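Side-chain contacts in NAD(P)H-hydrate epimerase (Saccharomyces cerevisiae, PDB 1JZT), which catalyses the interconversion of the R and S epimers of NAD(P)HX, a hydrated, damaged form of NAD(P)H, so that both can be repaired: residues F37-A42 against V194-T199; R45-R50 against P168-D173; C77-K82 against K103-Q108. All blocks are in the same frame, centred on the assembly; numbering follows the deposited sequence.

Contact 1: residues F37-A42 against V194-T199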
ATOM      1  N   PHE A  37       4.105   7.710  -2.559  1.00  8.46           N
ATOM      2  CA  PHE A  37       5.548   7.924  -2.520  1.00  9.34           C
ATOM      3  C   PHE A  37       6.127   7.127  -1.356  1.00  7.46           C
ATOM      4  O   PHE A  37       7.137   6.425  -1.507  1.00  7.17           O
ATOM      5  CB  PHE A  37       5.884   9.408  -2.333  1.00  8.59           C
ATOM      6  CG  PHE A  37       7.365   9.684  -2.278  1.00 10.42           C
ATOM      7  CD1 PHE A  37       8.092   9.867  -3.447  1.00 11.50           C
ATOM      8  CD2 PHE A  37       8.042   9.678  -1.062  1.00 12.38           C
ATOM      9  CE1 PHE A  37       9.476  10.033  -3.417  1.00 14.56           C
ATOM     10  CE2 PHE A  37       9.433   9.841  -1.017  1.00 14.06           C
ATOM     11  CZ  PHE A  37      10.145  10.018  -2.200  1.00 13.02           C
ATOM     12  N   SER A  38       5.472   7.227  -0.203  1.00  7.19           N
ATOM     13  CA  SER A  38       5.904   6.515   1.000  1.00  7.23           C
ATOM     14  C   SER A  38       6.059   5.024   0.738  1.00  8.12           C
ATOM     15  O   SER A  38       7.082   4.427   1.057  1.00  6.96           O
ATOM     16  CB  SER A  38       4.890   6.716   2.132  1.00  8.96           C
ATOM     17  OG  SER A  38       4.910   8.044   2.606  1.00  8.66           O
ATOM     18  N   VAL A  39       5.019   4.422   0.172  1.00  8.38           N
ATOM     19  CA  VAL A  39       5.049   2.998  -0.137  1.00  7.78           C
ATOM     20  C   VAL A  39       6.239   2.656  -1.029  1.00  6.31           C
ATOM     21  O   VAL A  39       6.955   1.697  -0.771  1.00  4.05           O
ATOM     22  CB  VAL A  39       3.767   2.547  -0.860  1.00  7.71           C
ATOM     23  CG1 VAL A  39       3.858   1.058  -1.199  1.00  9.39           C
ATOM     24  CG2 VAL A  39       2.554   2.823   0.021  1.00 10.21           C
ATOM     25  N   ALA A  40       6.437   3.423  -2.097  1.00  5.61           N
ATOM     26  CA  ALA A  40       7.562   3.184  -3.002  1.00  5.39           C
ATOM     27  C   ALA A  40       8.896   3.272  -2.255  1.00  5.01           C
ATOM     28  O   ALA A  40       9.792   2.442  -2.444  1.00  4.68           O
ATOM     29  CB  ALA A  40       7.539   4.194  -4.129  1.00  5.34           C
ATOM     30  N   GLN A  41       9.038   4.287  -1.409  1.00  6.24           N
ATOM     31  CA  GLN A  41      10.274   4.441  -0.643  1.00  8.56           C
ATOM     32  C   GLN A  41      10.514   3.216   0.268  1.00  8.63           C
ATOM     33  O   GLN A  41      11.652   2.767   0.415  1.00  9.93           O
ATOM     34  CB  GLN A  41      10.223   5.744   0.174  1.00  8.53           C
ATOM     35  CG  GLN A  41      11.557   6.178   0.795  1.00 11.63           C
ATOM     36  CD  GLN A  41      11.510   7.601   1.351  1.00 11.67           C
ATOM     37  OE1 GLN A  41      10.660   7.925   2.174  1.00  9.70           O
ATOM     38  NE2 GLN A  41      12.432   8.447   0.902  1.00 12.24           N
ATOM     39  N   ALA A  42       9.454   2.667   0.864  1.00  9.36           N
ATOM     40  CA  ALA A  42       9.582   1.488   1.738  1.00  8.42           C
ATOM     41  C   ALA A  42      10.066   0.272   0.946  1.00  9.33           C
ATOM     42  O   ALA A  42      10.902  -0.508   1.418  1.00  7.85           O
ATOM     43  CB  ALA A  42       8.235   1.164   2.411  1.00  7.93           C
ATOM     44  N   VAL A 194       6.072  -7.043   4.507  1.00  9.08           N
ATOM     45  CA  VAL A 194       6.175  -5.638   4.886  1.00  7.62           C
ATOM     46  C   VAL A 194       4.782  -5.016   4.989  1.00  8.26           C
ATOM     47  O   VAL A 194       3.909  -5.279   4.156  1.00  7.69           O
ATOM     48  CB  VAL A 194       6.973  -4.813   3.834  1.00  7.71           C
ATOM     49  CG1 VAL A 194       7.109  -3.363   4.299  1.00  7.11           C
ATOM     50  CG2 VAL A 194       8.350  -5.434   3.610  1.00  8.20           C
ATOM     51  N   LEU A 195       4.574  -4.201   6.017  1.00  8.20           N
ATOM     52  CA  LEU A 195       3.309  -3.496   6.182  1.00  7.38           C
ATOM     53  C   LEU A 195       3.648  -2.018   6.216  1.00  6.80           C
ATOM     54  O   LEU A 195       4.492  -1.591   6.997  1.00  6.61           O
ATOM     55  CB  LEU A 195       2.610  -3.889   7.487  1.00  9.16           C
ATOM     56  CG  LEU A 195       1.377  -3.046   7.839  1.00 10.55           C
ATOM     57  CD1 LEU A 195       0.292  -3.226   6.777  1.00 13.02           C
ATOM     58  CD2 LEU A 195       0.851  -3.452   9.211  1.00 10.64           C
ATOM     59  N   VAL A 196       3.014  -1.238   5.351  1.00  5.59           N
ATOM     60  CA  VAL A 196       3.260   0.194   5.329  1.00  5.82           C
ATOM     61  C   VAL A 196       1.986   0.890   5.761  1.00  8.02           C
ATOM     62  O   VAL A 196       1.075   1.094   4.952  1.00  8.12           O
ATOM     63  CB  VAL A 196       3.647   0.707   3.924  1.00  5.70           C
ATOM     64  CG1 VAL A 196       3.908   2.213   3.977  1.00  5.75           C
ATOM     65  CG2 VAL A 196       4.879  -0.029   3.413  1.00  6.28           C
ATOM     66  N   SER A 197       1.908   1.214   7.050  1.00  7.50           N
ATOM     67  CA  SER A 197       0.743   1.905   7.582  1.00  8.52           C
ATOM     68  C   SER A 197       0.783   3.331   7.047  1.00  8.17           C
ATOM     69  O   SER A 197       1.856   3.919   6.913  1.00  9.22           O
ATOM     70  CB  SER A 197       0.780   1.919   9.114  1.00  9.23           C
ATOM     71  OG  SER A 197       0.631   0.604   9.641  1.00 10.29           O
ATOM     72  N   LEU A 198      -0.382   3.880   6.726  1.00  8.76           N
ATOM     73  CA  LEU A 198      -0.462   5.235   6.208  1.00  9.72           C
ATOM     74  C   LEU A 198      -1.149   6.159   7.210  1.00 10.06           C
ATOM     75  O   LEU A 198      -2.187   5.815   7.779  1.00  9.29           O
ATOM     76  CB  LEU A 198      -1.203   5.242   4.865  1.00 10.34           C
ATOM     77  CG  LEU A 198      -0.499   4.504   3.722  1.00 12.57           C
ATOM     78  CD1 LEU A 198      -1.368   4.537   2.473  1.00 15.59           C
ATOM     79  CD2 LEU A 198       0.854   5.160   3.444  1.00 14.15           C
ATOM     80  N   THR A 199      -0.540   7.327   7.418  1.00 10.08           N
ATOM     81  CA  THR A 199      -1.021   8.349   8.354  1.00 12.12           C
ATOM     82  C   THR A 199      -0.751   7.890   9.782  1.00 11.76           C
ATOM     83  O   THR A 199       0.011   8.523  10.517  1.00 10.74           O
ATOM     84  CB  THR A 199      -2.541   8.636   8.172  1.00 12.57           C
ATOM     85  OG1 THR A 199      -2.790   9.072   6.829  1.00 14.20           O
ATOM     86  CG2 THR A 199      -2.997   9.725   9.129  1.00 15.34           C
TER

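Contact 2: residues R45-R50 against P168-D173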
ATOM      1  N   ARG A  45      13.683   0.690   0.104  1.00 11.48           N
ATOM      2  CA  ARG A  45      14.533   0.516   1.278  1.00 15.09           C
ATOM      3  C   ARG A  45      14.617  -0.942   1.732  1.00 14.83           C
ATOM      4  O   ARG A  45      15.652  -1.385   2.232  1.00 13.80           O
ATOM      5  CB  ARG A  45      14.031   1.399   2.417  1.00 15.52           C
ATOM      6  CG  ARG A  45      15.002   1.502   3.574  1.00 20.77           C
ATOM      7  CD  ARG A  45      14.726   2.733   4.414  1.00 20.95           C
ATOM      8  NE  ARG A  45      14.946   3.976   3.674  1.00 21.53           N
ATOM      9  CZ  ARG A  45      14.750   5.186   4.195  1.00 22.18           C
ATOM     10  NH1 ARG A  45      14.333   5.306   5.451  1.00 17.61           N
ATOM     11  NH2 ARG A  45      14.970   6.277   3.469  1.00 23.42           N
ATOM     12  N   GLN A  46      13.529  -1.679   1.538  1.00 13.11           N
ATOM     13  CA  GLN A  46      13.448  -3.089   1.915  1.00 14.76           C
ATOM     14  C   GLN A  46      14.120  -3.977   0.863  1.00 14.79           C
ATOM     15  O   GLN A  46      14.679  -5.027   1.186  1.00 15.36           O
ATOM     16  CB  GLN A  46      11.970  -3.477   2.079  1.00 15.36           C
ATOM     17  CG  GLN A  46      11.695  -4.792   2.790  1.00 19.13           C
ATOM     18  CD  GLN A  46      12.107  -4.773   4.252  1.00 19.22           C
ATOM     19  OE1 GLN A  46      12.031  -3.743   4.924  1.00 21.01           O
ATOM     20  NE2 GLN A  46      12.538  -5.921   4.755  1.00 21.65           N
ATOM     21  N   PHE A  47      14.081  -3.548  -0.396  1.00 14.35           N
ATOM     22  CA  PHE A  47      14.685  -4.322  -1.485  1.00 14.93           C
ATOM     23  C   PHE A  47      15.639  -3.472  -2.328  1.00 14.90           C
ATOM     24  O   PHE A  47      15.413  -3.255  -3.520  1.00 13.79           O
ATOM     25  CB  PHE A  47      13.594  -4.908  -2.381  1.00 15.26           C
ATOM     26  CG  PHE A  47      12.602  -5.766  -1.645  1.00 17.78           C
ATOM     27  CD1 PHE A  47      12.956  -7.030  -1.185  1.00 18.37           C
ATOM     28  CD2 PHE A  47      11.310  -5.308  -1.410  1.00 17.24           C
ATOM     29  CE1 PHE A  47      12.031  -7.828  -0.500  1.00 20.40           C
ATOM     30  CE2 PHE A  47      10.380  -6.092  -0.730  1.00 17.16           C
ATOM     31  CZ  PHE A  47      10.742  -7.356  -0.276  1.00 18.07           C
ATOM     32  N   PRO A  48      16.730  -2.986  -1.715  1.00 15.60           N
ATOM     33  CA  PRO A  48      17.715  -2.155  -2.421  1.00 17.03           C
ATOM     34  C   PRO A  48      18.245  -2.833  -3.685  1.00 18.88           C
ATOM     35  O   PRO A  48      18.459  -4.046  -3.712  1.00 18.60           O
ATOM     36  CB  PRO A  48      18.805  -1.935  -1.370  1.00 16.34           C
ATOM     37  CG  PRO A  48      18.694  -3.142  -0.492  1.00 15.65           C
ATOM     38  CD  PRO A  48      17.204  -3.324  -0.360  1.00 16.02           C
ATOM     39  N   LEU A  49      18.444  -2.041  -4.731  1.00 19.98           N
ATOM     40  CA  LEU A  49      18.933  -2.567  -5.994  1.00 23.66           C
ATOM     41  C   LEU A  49      20.455  -2.670  -6.040  1.00 25.65           C
ATOM     42  O   LEU A  49      21.004  -3.387  -6.878  1.00 24.04           O
ATOM     43  CB  LEU A  49      18.435  -1.695  -7.152  1.00 26.08           C
ATOM     44  CG  LEU A  49      16.918  -1.701  -7.365  1.00 25.31           C
ATOM     45  CD1 LEU A  49      16.552  -0.707  -8.449  1.00 29.03           C
ATOM     46  CD2 LEU A  49      16.456  -3.098  -7.740  1.00 27.26           C
ATOM     47  N   ARG A  50      21.136  -1.974  -5.134  1.00 28.02           N
ATOM     48  CA  ARG A  50      22.595  -2.011  -5.109  1.00 30.81           C
ATOM     49  C   ARG A  50      23.131  -3.409  -4.832  1.00 32.37           C
ATOM     50  O   ARG A  50      22.729  -4.062  -3.867  1.00 32.85           O
ATOM     51  CB  ARG A  50      23.155  -1.057  -4.051  1.00 31.41           C
ATOM     52  CG  ARG A  50      24.669  -0.919  -4.145  1.00 33.51           C
ATOM     53  CD  ARG A  50      25.341  -0.920  -2.782  1.00 33.24           C
ATOM     54  NE  ARG A  50      26.798  -0.880  -2.909  0.50 34.97           N
ATOM     55  N   PRO A 168       7.622 -12.161  -1.321  1.00 11.37           N
ATOM     56  CA  PRO A 168       7.255 -11.180  -0.298  1.00 10.88           C
ATOM     57  C   PRO A 168       6.142 -10.226  -0.714  1.00 10.88           C
ATOM     58  O   PRO A 168       6.168  -9.668  -1.812  1.00 11.25           O
ATOM     59  CB  PRO A 168       8.567 -10.447  -0.042  1.00 11.36           C
ATOM     60  CG  PRO A 168       9.213 -10.465  -1.396  1.00 10.81           C
ATOM     61  CD  PRO A 168       8.978 -11.896  -1.833  1.00 10.55           C
ATOM     62  N   ILE A 169       5.167 -10.042   0.171  1.00 11.75           N
ATOM     63  CA  ILE A 169       4.053  -9.134  -0.091  1.00 10.31           C
ATOM     64  C   ILE A 169       4.211  -7.874   0.761  1.00 10.20           C
ATOM     65  O   ILE A 169       4.484  -7.953   1.962  1.00  7.03           O
ATOM     66  CB  ILE A 169       2.685  -9.788   0.246  1.00 10.80           C
ATOM     67  CG1 ILE A 169       2.385 -10.922  -0.738  1.00  9.64           C
ATOM     68  CG2 ILE A 169       1.584  -8.738   0.198  1.00 10.04           C
ATOM     69  CD1 ILE A 169       1.139 -11.730  -0.378  1.00 11.48           C
ATOM     70  N   VAL A 170       4.053  -6.719   0.120  1.00  7.91           N
ATOM     71  CA  VAL A 170       4.144  -5.423   0.791  1.00  7.37           C
ATOM     72  C   VAL A 170       2.720  -4.870   0.826  1.00  9.58           C
ATOM     73  O   VAL A 170       2.192  -4.465  -0.217  1.00  8.07           O
ATOM     74  CB  VAL A 170       5.028  -4.432  -0.015  1.00  5.92           C
ATOM     75  CG1 VAL A 170       5.073  -3.078   0.688  1.00  6.55           C
ATOM     76  CG2 VAL A 170       6.441  -5.005  -0.186  1.00  5.32           C
ATOM     77  N   SER A 171       2.100  -4.853   2.007  1.00  8.91           N
ATOM     78  CA  SER A 171       0.721  -4.373   2.139  1.00  9.60           C
ATOM     79  C   SER A 171       0.612  -2.884   2.405  1.00  9.76           C
ATOM     80  O   SER A 171       1.269  -2.354   3.300  1.00  9.39           O
ATOM     81  CB  SER A 171      -0.015  -5.129   3.255  1.00  7.22           C
ATOM     82  OG  SER A 171      -0.304  -6.460   2.873  1.00  8.74           O
ATOM     83  N   VAL A 172      -0.242  -2.222   1.627  1.00  9.08           N
ATOM     84  CA  VAL A 172      -0.464  -0.791   1.757  1.00  8.34           C
ATOM     85  C   VAL A 172      -1.539  -0.496   2.801  1.00 10.12           C
ATOM     86  O   VAL A 172      -2.693  -0.918   2.669  1.00  9.52           O
ATOM     87  CB  VAL A 172      -0.898  -0.168   0.411  1.00  8.62           C
ATOM     88  CG1 VAL A 172      -1.023   1.340   0.559  1.00 11.71           C
ATOM     89  CG2 VAL A 172       0.118  -0.514  -0.669  1.00 10.53           C
ATOM     90  N   ASP A 173      -1.125   0.237   3.829  1.00  9.60           N
ATOM     91  CA  ASP A 173      -1.963   0.659   4.942  1.00 11.07           C
ATOM     92  C   ASP A 173      -2.341  -0.477   5.897  1.00 11.22           C
ATOM     93  O   ASP A 173      -1.987  -0.442   7.078  1.00 13.09           O
ATOM     94  CB  ASP A 173      -3.223   1.360   4.433  1.00 12.84           C
ATOM     95  CG  ASP A 173      -3.908   2.148   5.524  1.00 17.04           C
ATOM     96  OD1 ASP A 173      -3.181   2.735   6.356  1.00 15.84           O
ATOM     97  OD2 ASP A 173      -5.156   2.194   5.547  1.00 19.63           O
TER

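Contact 3: residues C77-K82 against K103-Q108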
ATOM      1  N   CYS A  77       2.449   4.696  -6.289  1.00  8.55           N
ATOM      2  CA  CYS A  77       3.611   3.897  -5.910  1.00  8.87           C
ATOM      3  C   CYS A  77       4.324   3.322  -7.128  1.00  7.70           C
ATOM      4  O   CYS A  77       5.545   3.374  -7.228  1.00  7.90           O
ATOM      5  CB  CYS A  77       3.164   2.755  -4.999  1.00 12.47           C
ATOM      6  SG  CYS A  77       4.449   1.530  -4.647  1.00 15.74           S
ATOM      7  N   ALA A  78       3.547   2.759  -8.046  1.00  8.47           N
ATOM      8  CA  ALA A  78       4.085   2.166  -9.255  1.00  6.87           C
ATOM      9  C   ALA A  78       4.913   3.148 -10.083  1.00  9.32           C
ATOM     10  O   ALA A  78       5.951   2.773 -10.636  1.00  8.58           O
ATOM     11  CB  ALA A  78       2.950   1.591 -10.095  1.00  8.34           C
ATOM     12  N   ARG A  79       4.461   4.395 -10.177  1.00  8.53           N
ATOM     13  CA  ARG A  79       5.189   5.415 -10.946  1.00  8.72           C
ATOM     14  C   ARG A  79       6.518   5.760 -10.272  1.00  7.71           C
ATOM     15  O   ARG A  79       7.544   5.880 -10.942  1.00  7.63           O
ATOM     16  CB  ARG A  79       4.314   6.675 -11.117  1.00  8.70           C
ATOM     17  CG  ARG A  79       5.051   7.942 -11.607  1.00  8.92           C
ATOM     18  CD  ARG A  79       4.053   8.980 -12.137  1.00  9.53           C
ATOM     19  NE  ARG A  79       2.869   9.067 -11.287  1.00 10.81           N
ATOM     20  CZ  ARG A  79       2.818   9.719 -10.130  1.00  8.70           C
ATOM     21  NH1 ARG A  79       3.888  10.362  -9.675  1.00  8.13           N
ATOM     22  NH2 ARG A  79       1.696   9.705  -9.419  1.00  8.11           N
ATOM     23  N   HIS A  80       6.517   5.910  -8.951  1.00  8.08           N
ATOM     24  CA  HIS A  80       7.764   6.226  -8.264  1.00  9.85           C
ATOM     25  C   HIS A  80       8.758   5.073  -8.363  1.00  9.40           C
ATOM     26  O   HIS A  80       9.957   5.298  -8.510  1.00  9.49           O
ATOM     27  CB  HIS A  80       7.498   6.604  -6.804  1.00  9.19           C
ATOM     28  CG  HIS A  80       6.941   7.983  -6.650  1.00 11.68           C
ATOM     29  ND1 HIS A  80       7.716   9.117  -6.791  1.00 12.40           N
ATOM     30  CD2 HIS A  80       5.674   8.417  -6.458  1.00 10.05           C
ATOM     31  CE1 HIS A  80       6.949  10.186  -6.697  1.00 13.31           C
ATOM     32  NE2 HIS A  80       5.703   9.790  -6.495  1.00 11.94           N
ATOM     33  N   LEU A  81       8.260   3.840  -8.301  1.00  9.28           N
ATOM     34  CA  LEU A  81       9.133   2.673  -8.410  1.00  8.23           C
ATOM     35  C   LEU A  81       9.807   2.635  -9.769  1.00 10.02           C
ATOM     36  O   LEU A  81      10.960   2.215  -9.890  1.00  7.97           O
ATOM     37  CB  LEU A  81       8.340   1.385  -8.203  1.00  7.88           C
ATOM     38  CG  LEU A  81       7.920   1.087  -6.760  1.00  6.65           C
ATOM     39  CD1 LEU A  81       7.010  -0.139  -6.731  1.00  6.92           C
ATOM     40  CD2 LEU A  81       9.166   0.853  -5.917  1.00  8.75           C
ATOM     41  N   LYS A  82       9.084   3.070 -10.797  1.00  9.84           N
ATOM     42  CA  LYS A  82       9.643   3.096 -12.144  1.00 12.98           C
ATOM     43  C   LYS A  82      10.771   4.129 -12.141  1.00 13.19           C
ATOM     44  O   LYS A  82      11.857   3.873 -12.653  1.00 12.94           O
ATOM     45  CB  LYS A  82       8.563   3.484 -13.161  1.00 13.43           C
ATOM     46  CG  LYS A  82       9.036   3.498 -14.606  1.00 18.72           C
ATOM     47  CD  LYS A  82       9.360   2.097 -15.094  1.00 21.41           C
ATOM     48  CE  LYS A  82       9.857   2.110 -16.528  1.00 24.59           C
ATOM     49  NZ  LYS A  82      10.145   0.721 -16.984  1.00 26.30           N
ATOM     50  N   LYS A 103      -8.202   7.796 -13.245  1.00 14.66           N
ATOM     51  CA  LYS A 103      -7.958   7.699 -14.683  1.00 14.30           C
ATOM     52  C   LYS A 103      -6.676   8.448 -15.030  1.00 13.67           C
ATOM     53  O   LYS A 103      -5.880   8.003 -15.865  1.00 14.00           O
ATOM     54  CB  LYS A 103      -9.125   8.307 -15.473  1.00 16.38           C
ATOM     55  CG  LYS A 103     -10.509   7.735 -15.159  1.00 21.64           C
ATOM     56  CD  LYS A 103     -11.598   8.597 -15.805  1.00 25.43           C
ATOM     57  CE  LYS A 103     -13.018   8.125 -15.479  1.00 27.61           C
ATOM     58  NZ  LYS A 103     -13.373   6.839 -16.145  1.00 31.13           N
ATOM     59  N   GLN A 104      -6.488   9.600 -14.395  1.00 13.09           N
ATOM     60  CA  GLN A 104      -5.302  10.412 -14.640  1.00 12.43           C
ATOM     61  C   GLN A 104      -4.055   9.682 -14.148  1.00 10.76           C
ATOM     62  O   GLN A 104      -2.999   9.737 -14.790  1.00 11.95           O
ATOM     63  CB  GLN A 104      -5.436  11.765 -13.942  1.00 12.60           C
ATOM     64  CG  GLN A 104      -6.567  12.637 -14.478  1.00 12.87           C
ATOM     65  CD  GLN A 104      -6.755  13.903 -13.660  1.00 15.58           C
ATOM     66  OE1 GLN A 104      -6.915  13.846 -12.437  1.00 16.22           O
ATOM     67  NE2 GLN A 104      -6.746  15.052 -14.330  1.00 17.02           N
ATOM     68  N   LEU A 105      -4.178   8.990 -13.015  1.00  8.88           N
ATOM     69  CA  LEU A 105      -3.045   8.247 -12.462  1.00  9.53           C
ATOM     70  C   LEU A 105      -2.633   7.127 -13.423  1.00 10.68           C
ATOM     71  O   LEU A 105      -1.450   6.787 -13.521  1.00 11.10           O
ATOM     72  CB  LEU A 105      -3.394   7.680 -11.074  1.00  8.14           C
ATOM     73  CG  LEU A 105      -3.421   8.704  -9.920  1.00  8.97           C
ATOM     74  CD1 LEU A 105      -3.939   8.061  -8.646  1.00  6.88           C
ATOM     75  CD2 LEU A 105      -2.023   9.269  -9.704  1.00  7.96           C
ATOM     76  N   VAL A 106      -3.606   6.573 -14.146  1.00 11.14           N
ATOM     77  CA  VAL A 106      -3.321   5.517 -15.115  1.00 11.12           C
ATOM     78  C   VAL A 106      -2.602   6.103 -16.326  1.00 11.08           C
ATOM     79  O   VAL A 106      -1.670   5.500 -16.859  1.00 10.17           O
ATOM     80  CB  VAL A 106      -4.616   4.798 -15.567  1.00 10.99           C
ATOM     81  CG1 VAL A 106      -4.323   3.841 -16.728  1.00 11.44           C
ATOM     82  CG2 VAL A 106      -5.195   4.019 -14.397  1.00 10.94           C
ATOM     83  N   HIS A 107      -3.030   7.282 -16.762  1.00 12.52           N
ATOM     84  CA  HIS A 107      -2.370   7.924 -17.891  1.00 12.97           C
ATOM     85  C   HIS A 107      -0.920   8.220 -17.513  1.00 11.88           C
ATOM     86  O   HIS A 107      -0.020   8.112 -18.341  1.00 11.87           O
ATOM     87  CB  HIS A 107      -3.095   9.214 -18.279  1.00 16.74           C
ATOM     88  CG  HIS A 107      -4.413   8.987 -18.957  1.00 19.33           C
ATOM     89  ND1 HIS A 107      -5.218  10.019 -19.380  1.00 24.12           N
ATOM     90  CD2 HIS A 107      -5.057   7.844 -19.296  1.00 22.59           C
ATOM     91  CE1 HIS A 107      -6.304   9.526 -19.952  1.00 24.59           C
ATOM     92  NE2 HIS A 107      -6.230   8.208 -19.914  1.00 23.18           N
ATOM     93  N   GLN A 108      -0.691   8.585 -16.257  1.00 10.94           N
ATOM     94  CA  GLN A 108       0.662   8.868 -15.804  1.00 12.45           C
ATOM     95  C   GLN A 108       1.527   7.606 -15.875  1.00 12.21           C
ATOM     96  O   GLN A 108       2.728   7.681 -16.136  1.00 13.18           O
ATOM     97  CB  GLN A 108       0.627   9.439 -14.384  1.00 13.47           C
ATOM     98  CG  GLN A 108      -0.017  10.826 -14.321  1.00 13.01           C
ATOM     99  CD  GLN A 108      -0.451  11.216 -12.921  1.00 12.91           C
ATOM    100  OE1 GLN A 108       0.234  10.922 -11.945  1.00 11.51           O
ATOM    101  NE2 GLN A 108      -1.589  11.894 -12.820  1.00 12.72           N
TER
HETATM  102  O   HOH W   1       0.608   7.069 -11.550  1.00  9.96           O

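Contact 1: residues F37-A42 against V194-T199
Val39, Ala42, Val196 and Leu198 meet where helix 28-46 lies on one face of the parallel part of the central sheet, a worked example of helix-on-strand packing in a Rossmann-like α/β fold. The helix runs almost antiparallel to strand 194-198, at 155°, with the two axes 9.3 Å apart, and the space between them is filled by short aliphatic groups. Val196 sits at the middle and uses both of its branches. With CG1 anti to the backbone N (chi1 -179°), that methyl faces Val39, whose CG2 lies 4.2 Å from Val196 CG1. The other methyl, CG2, stands beside the backbone N and is turned to the next turn of the helix, where it approaches Ala42 CB to 3.7 Å, the closest touch of the contact. The two methyls of one valine are thus divided between two helix residues three positions apart.

Leu198 stands to one side at its base, and its CD2 branch, not the CD1 methyl that continues the chain anti to CA (chi2 178°), brings it within 4.5 Å of Val39 CG2, a loose touch. Val39 CG2 thus faces two strand side chains at once, while its CG1 turns to Cys77 of helix 69-83. Beside these methyls Ser38 also points toward the strand, but its OG is engaged by hydrogen bonds to Gln242, Leu34 and Gly219. Leu198 also leans on Asp73 and Val172, and its backbone N is bonded to Asp173 OD1; Asp73 and Asp173 are both predicted to bind the substrate.

No hydrogen bond or charge crosses between these segments; what holds them is the fit of buried methyls, and the rotation of Val196 sets which methyl meets Val39 and which Ala42.

Contact 2: residues R45-R50 against P168-D173
Phe47 and Pro168 approach from backbones that stay well apart: even their CA atoms, the nearest pair across the contact, are separated by 10.2 Å. Helix 28-46 ends just before Phe47, whose phi/psi of -128°/64° break the helical run. Pro168 stands just ahead of strand 169-172, so the C-terminal end of the helix is packed on the start of a parallel strand of the Rossmann-like α/β sheet, through one ring. Phe47 CG lies anti to the carbonyl carbon, beside the backbone N (chi1 -57°), which sends the ring out toward the sheet. Its far end does the touching. CZ comes 3.6 Å from Pro168 CG and 3.8 Å from Pro168 CB, the proline ring meeting it at a slant. Val170, the next residue with its side chain turned to the same side, sets CG2 at the ring's edge, 4.1 Å from Phe47 CE2. On one face of the phenyl lies Gln46 CG, 4.0 Å above the plane and offset to the rim. Cys135 of the adjoining strand 133-139 touches both Phe47 and Pro168, and Tyr86 OH is hydrogen-bonded to Phe47 O.

With the ring cut back to an alanine here, Pro168 CG and Val170 CG2 would probably lose their aromatic partner, and a gap would be likely to open between the helix end and the sheet. Cohesion between the segments is purely apolar, carried by one aromatic tip spanning a distance the main chains do not close.

Contact 3: residues C77-K82 against K103-Q108
Arg79 and Gln108 join two successive helices of the Rossmann-like β-α-β succession, 69-83 and 100-111, which follow the parallel strands 60-65 and 88-91. Arg79 gives the largest share of the surface buried between the two segments, Gln108 less, Leu105 a small part. CG of Arg79 is anti to the backbone N (chi1 166°), carrying the chain out from its helix; a bend at chi3 (41°) then turns the guanidinium so that Gln108 lies over one of its faces. Gln108 OE1 is 3.2 Å from Arg79 NH2 and 3.3 Å from Arg79 NE, yet neither approach is a hydrogen bond: the oxygen stands above the flat group, where the N-H bonds do not point, and the amide and guanidinium planes are 53° apart. The closeness is a contact of the amide oxygen over the guanidinium face, in which electrostatic attraction between the carbonyl oxygen and the cation probably plays a part. Nearer its backbone, Gln108 touches the arginine stem through CB, 4.1 Å from Arg79 CD.

Leu105 comes in at the edge instead, its CD2 lying 3.8 Å from Arg79 NH2, near the guanidinium plane; its side chain also rests on Leu75 and Val76 of helix 69-83 and on Met32. The principal polar partner of the arginine lies on a third helix, 28-46, where Glu33 OE1 forms a salt bridge with Arg79 NH2. A single water bridges the two helices, accepting a hydrogen bond from Arg79 NE at 3.0 Å and donating one to Leu105 O at 2.9 Å.

Overall arrangement
Contacts 1 and 2 share helix 28-46 and are laid against neighbouring strands of one sheet, 194-198 and 169-172, which touch through probable backbone hydrogen bonds such as that between Val194 O and Ser171 N. Contact 1 is the deeper, wholly buried and near the centre of the chain; contact 2, at the helix end, is partly open to solvent. Contact 3, farther out but still largely buried, joins two helices, and reaches contact 1 where Cys77 and His80 pack on Val39, Ala40 and Phe37. The chemistry changes accordingly: methyls alone in contact 1, an aromatic tip in contact 2, and in contact 3 a guanidinium, an amide and a bridging water.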